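Local atomic coordinates of putative protease I (Bacteroides thetaiotaomicron VPI-5482, PDB entry 3CNE), a protein that binds flavin derivatives such as lumichrome, riboflavin, FMN and FAD as a homodimer and may serve as a flavin storage protein. Residues I108-G113 with N161-M166. Sequence-based numbering, arbitrary orientation.
Sequences IGHCAG and NTIWTM. With FMN (flavin mononucleotide), chain N.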
ATOM      1  N   ILE A 108      -1.028  -5.417  17.003  1.00 22.83           N
ATOM      2  CA  ILE A 108      -0.701  -4.290  16.139  1.00 23.42           C
ATOM      3  C   ILE A 108      -1.890  -4.018  15.193  1.00 23.53           C
ATOM      4  O   ILE A 108      -2.448  -4.935  14.588  1.00 21.84           O
ATOM      5  CB  ILE A 108       0.554  -4.565  15.265  1.00 23.40           C
ATOM      6  CG1 ILE A 108       1.807  -4.797  16.128  1.00 23.41           C
ATOM      7  CG2 ILE A 108       0.786  -3.400  14.263  1.00 22.94           C
ATOM      8  CD1 ILE A 108       2.788  -5.797  15.525  1.00 24.02           C
ATOM      9  N   GLY A 109      -2.291  -2.758  15.079  1.00 24.41           N
ATOM     10  CA  GLY A 109      -3.372  -2.438  14.175  1.00 25.12           C
ATOM     11  C   GLY A 109      -3.574  -0.948  14.083  1.00 25.89           C
ATOM     12  O   GLY A 109      -2.964  -0.178  14.838  1.00 24.93           O
ATOM     13  N   HIS A 110      -4.398  -0.559  13.119  1.00 25.58           N
ATOM     14  CA  HIS A 110      -4.673   0.832  12.853  1.00 26.55           C
ATOM     15  C   HIS A 110      -6.140   1.005  12.474  1.00 27.89           C
ATOM     16  O   HIS A 110      -6.856   0.015  12.261  1.00 27.25           O
ATOM     17  CB  HIS A 110      -3.750   1.365  11.743  1.00 26.54           C
ATOM     18  CG  HIS A 110      -4.041   0.804  10.384  1.00 26.49           C
ATOM     19  ND1 HIS A 110      -3.524  -0.397   9.948  1.00 26.85           N
ATOM     20  CD2 HIS A 110      -4.782   1.288   9.359  1.00 26.42           C
ATOM     21  CE1 HIS A 110      -3.934  -0.627   8.710  1.00 24.87           C
ATOM     22  NE2 HIS A 110      -4.698   0.378   8.333  1.00 26.12           N
ATOM     23  N   CYS A 111      -6.553   2.272  12.380  1.00 30.01           N
ATOM     24  CA  CYS A 111      -7.906   2.670  11.995  1.00 30.47           C
ATOM     25  C   CYS A 111      -8.931   2.064  12.973  1.00 30.16           C
ATOM     26  O   CYS A 111      -8.931   2.451  14.138  1.00 30.54           O
ATOM     27  CB  CYS A 111      -8.171   2.409  10.500  1.00 30.21           C
ATOM     28  SG  CYS A 111      -9.567   3.361   9.844  1.00 35.52           S
ATOM     29  N   ALA A 112      -9.774   1.119  12.559  1.00 29.76           N
ATOM     30  CA  ALA A 112     -10.707   0.498  13.535  1.00 29.02           C
ATOM     31  C   ALA A 112     -10.159  -0.771  14.197  1.00 28.60           C
ATOM     32  O   ALA A 112     -10.887  -1.460  14.914  1.00 28.20           O
ATOM     33  CB  ALA A 112     -12.119   0.238  12.895  1.00 29.01           C
ATOM     34  N   GLY A 113      -8.869  -1.067  13.968  1.00 28.59           N
ATOM     35  CA  GLY A 113      -8.190  -2.198  14.588  1.00 27.87           C
ATOM     36  C   GLY A 113      -8.339  -2.255  16.103  1.00 28.07           C
ATOM     37  O   GLY A 113      -8.602  -3.328  16.671  1.00 27.10           O
ATOM     38  N   ASN A 161      -2.687   6.852   7.613  1.00 26.52           N
ATOM     39  CA  ASN A 161      -1.739   7.954   7.508  1.00 27.28           C
ATOM     40  C   ASN A 161      -0.936   8.255   8.769  1.00 26.09           C
ATOM     41  O   ASN A 161      -0.060   9.107   8.737  1.00 26.02           O
ATOM     42  CB  ASN A 161      -2.402   9.221   6.992  1.00 29.76           C
ATOM     43  CG  ASN A 161      -3.774   9.386   7.504  1.00 34.09           C
ATOM     44  OD1 ASN A 161      -3.958   9.833   8.636  1.00 40.43           O
ATOM     45  ND2 ASN A 161      -4.785   9.013   6.679  1.00 39.57           N
ATOM     46  N   THR A 162      -1.218   7.566   9.868  1.00 24.63           N
ATOM     47  CA  THR A 162      -0.377   7.736  11.065  1.00 24.10           C
ATOM     48  C   THR A 162       0.460   6.488  11.434  1.00 24.19           C
ATOM     49  O   THR A 162       1.169   6.460  12.479  1.00 22.73           O
ATOM     50  CB  THR A 162      -1.202   8.158  12.281  1.00 23.97           C
ATOM     51  OG1 THR A 162      -2.139   7.130  12.620  1.00 23.79           O
ATOM     52  CG2 THR A 162      -1.939   9.446  12.020  1.00 23.81           C
ATOM     53  N   ILE A 163       0.361   5.453  10.604  1.00 23.32           N
ATOM     54  CA  ILE A 163       1.139   4.230  10.827  1.00 22.79           C
ATOM     55  C   ILE A 163       2.639   4.557  10.967  1.00 23.50           C
ATOM     56  O   ILE A 163       3.312   4.044  11.873  1.00 22.31           O
ATOM     57  CB  ILE A 163       0.890   3.172   9.738  1.00 22.57           C
ATOM     58  CG1 ILE A 163      -0.509   2.565   9.919  1.00 23.16           C
ATOM     59  CG2 ILE A 163       1.955   2.035   9.829  1.00 22.71           C
ATOM     60  CD1 ILE A 163      -0.999   1.751   8.725  1.00 22.89           C
ATOM     61  N   TRP A 164       3.126   5.459  10.104  1.00 24.06           N
ATOM     62  CA  TRP A 164       4.523   5.905  10.120  1.00 24.77           C
ATOM     63  C   TRP A 164       4.991   6.339  11.513  1.00 25.39           C
ATOM     64  O   TRP A 164       6.173   6.208  11.805  1.00 25.34           O
ATOM     65  CB  TRP A 164       4.769   7.047   9.114  1.00 24.87           C
ATOM     66  CG  TRP A 164       4.216   8.401   9.529  1.00 25.85           C
ATOM     67  CD1 TRP A 164       2.968   8.867   9.320  1.00 25.04           C
ATOM     68  CD2 TRP A 164       4.925   9.446  10.219  1.00 27.29           C
ATOM     69  NE1 TRP A 164       2.833  10.141   9.824  1.00 27.01           N
ATOM     70  CE2 TRP A 164       4.032  10.521  10.374  1.00 28.40           C
ATOM     71  CE3 TRP A 164       6.237   9.576  10.710  1.00 29.70           C
ATOM     72  CZ2 TRP A 164       4.396  11.710  11.023  1.00 28.36           C
ATOM     73  CZ3 TRP A 164       6.604  10.772  11.343  1.00 27.66           C
ATOM     74  CH2 TRP A 164       5.690  11.813  11.492  1.00 26.24           C
ATOM     75  N   THR A 165       4.080   6.869  12.344  1.00 25.55           N
ATOM     76  CA  THR A 165       4.445   7.362  13.699  1.00 26.38           C
ATOM     77  C   THR A 165       4.813   6.262  14.700  1.00 27.32           C
ATOM     78  O   THR A 165       5.466   6.535  15.713  1.00 27.21           O
ATOM     79  CB  THR A 165       3.358   8.250  14.359  1.00 26.28           C
ATOM     80  OG1 THR A 165       2.183   7.471  14.651  1.00 25.04           O
ATOM     81  CG2 THR A 165       3.026   9.454  13.494  1.00 26.62           C
HETATM   82  N   MSE A 166       4.404   5.027  14.434  1.00 27.88           N
HETATM   83  CA  MSE A 166       4.703   3.935  15.351  1.00 30.35           C
HETATM   84  C   MSE A 166       5.488   2.798  14.702  1.00 28.53           C
HETATM   85  O   MSE A 166       5.956   1.911  15.383  1.00 27.51           O
HETATM   86  CB  MSE A 166       3.426   3.373  15.955  1.00 30.27           C
HETATM   87  CG  MSE A 166       2.467   2.824  14.906  1.00 32.65           C
HETATM   88 SE   MSE A 166       1.199   1.520  15.616  1.00 39.04          SE
HETATM   89  CE  MSE A 166       1.755   0.006  14.497  1.00 36.95           C
TER
HETATM   90  N1  FMN N 201       5.228   9.171   6.112  1.00 50.94           N
HETATM   91  C2  FMN N 201       4.079   8.642   5.563  1.00 51.13           C
HETATM   92  O2  FMN N 201       4.127   7.526   5.034  1.00 51.43           O
HETATM   93  N3  FMN N 201       2.895   9.366   5.608  1.00 51.08           N
HETATM   94  C4  FMN N 201       2.866  10.626   6.200  1.00 51.09           C
HETATM   95  O4  FMN N 201       1.798  11.250   6.292  1.00 51.94           O
HETATM   96  C4A FMN N 201       4.031  11.156   6.756  1.00 50.69           C
HETATM   97  N5  FMN N 201       4.016  12.406   7.352  1.00 50.75           N
HETATM   98  C5A FMN N 201       5.184  12.912   7.894  1.00 50.89           C
HETATM   99  C6  FMN N 201       5.170  14.163   8.490  1.00 51.12           C
HETATM  100  C7  FMN N 201       6.327  14.696   9.054  1.00 51.55           C
HETATM  101  C7M FMN N 201       6.134  15.638  10.211  1.00 53.26           C
HETATM  102  C8  FMN N 201       7.530  13.977   8.984  1.00 51.48           C
HETATM  103  C8M FMN N 201       8.806  14.763   8.783  1.00 53.15           C
HETATM  104  C9  FMN N 201       7.516  12.711   8.401  1.00 51.32           C
HETATM  105  C9A FMN N 201       6.365  12.172   7.841  1.00 50.93           C
HETATM  106  N10 FMN N 201       6.392  10.914   7.243  1.00 51.35           N
HETATM  107  C10 FMN N 201       5.218  10.420   6.705  1.00 50.98           C
HETATM  108  C1' FMN N 201       7.348   9.873   7.754  1.00 55.16           C
HETATM  109  C2' FMN N 201       8.551   9.597   6.860  1.00 59.40           C
HETATM  110  O2' FMN N 201       8.219   8.622   5.886  1.00 59.50           O
HETATM  111  C3' FMN N 201       9.710   9.111   7.739  1.00 61.21           C
HETATM  112  O3' FMN N 201      10.018  10.114   8.690  1.00 62.17           O
HETATM  113  C4' FMN N 201      10.968   8.763   6.939  1.00 62.68           C
HETATM  114  O4' FMN N 201      10.922   7.425   6.471  1.00 64.05           O
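With CG1 of I163 beside its own backbone N (chi1 -72°) and the chain extended beyond it, CD1 reaches over one face of the H110 imidazole, a CH-pi contact 3.6 Å from the ring centroid and 12° off the normal. H110 ends strand 106-110 of the DJ-1/PfpI fold and opens the type II' turn H110-G113 into helix 113-119, which resembles the nucleophile elbow of this family; here C111, at a strained phi of 59°, is a ligand of the structural zinc ion. Hydrogen bonds from ND1 to Y21 OH and from NE2 to E160 OE1 limit rotation of the ring. One turn further along the loop, selenomethionine M166 bends at chi3 to bring CE within 3.5 Å of CG2 of I108. Both contacts are buried, one CH-pi and one purely apolar, and no hydrogen bond joins the segments; the helical turn 162-166 is held by T162 O, which accepts from T165 N and T165 OG1, and by M166 N to I163 O. Strand 106-110 thus meets the loop before helix 167-174, and the same loop carries W164, which stacks on the flavin with one indole face, its CZ2 3.4 Å from FMN C5A, while T165 CG2 sits 3.4 Å above the opposite face, over its centre.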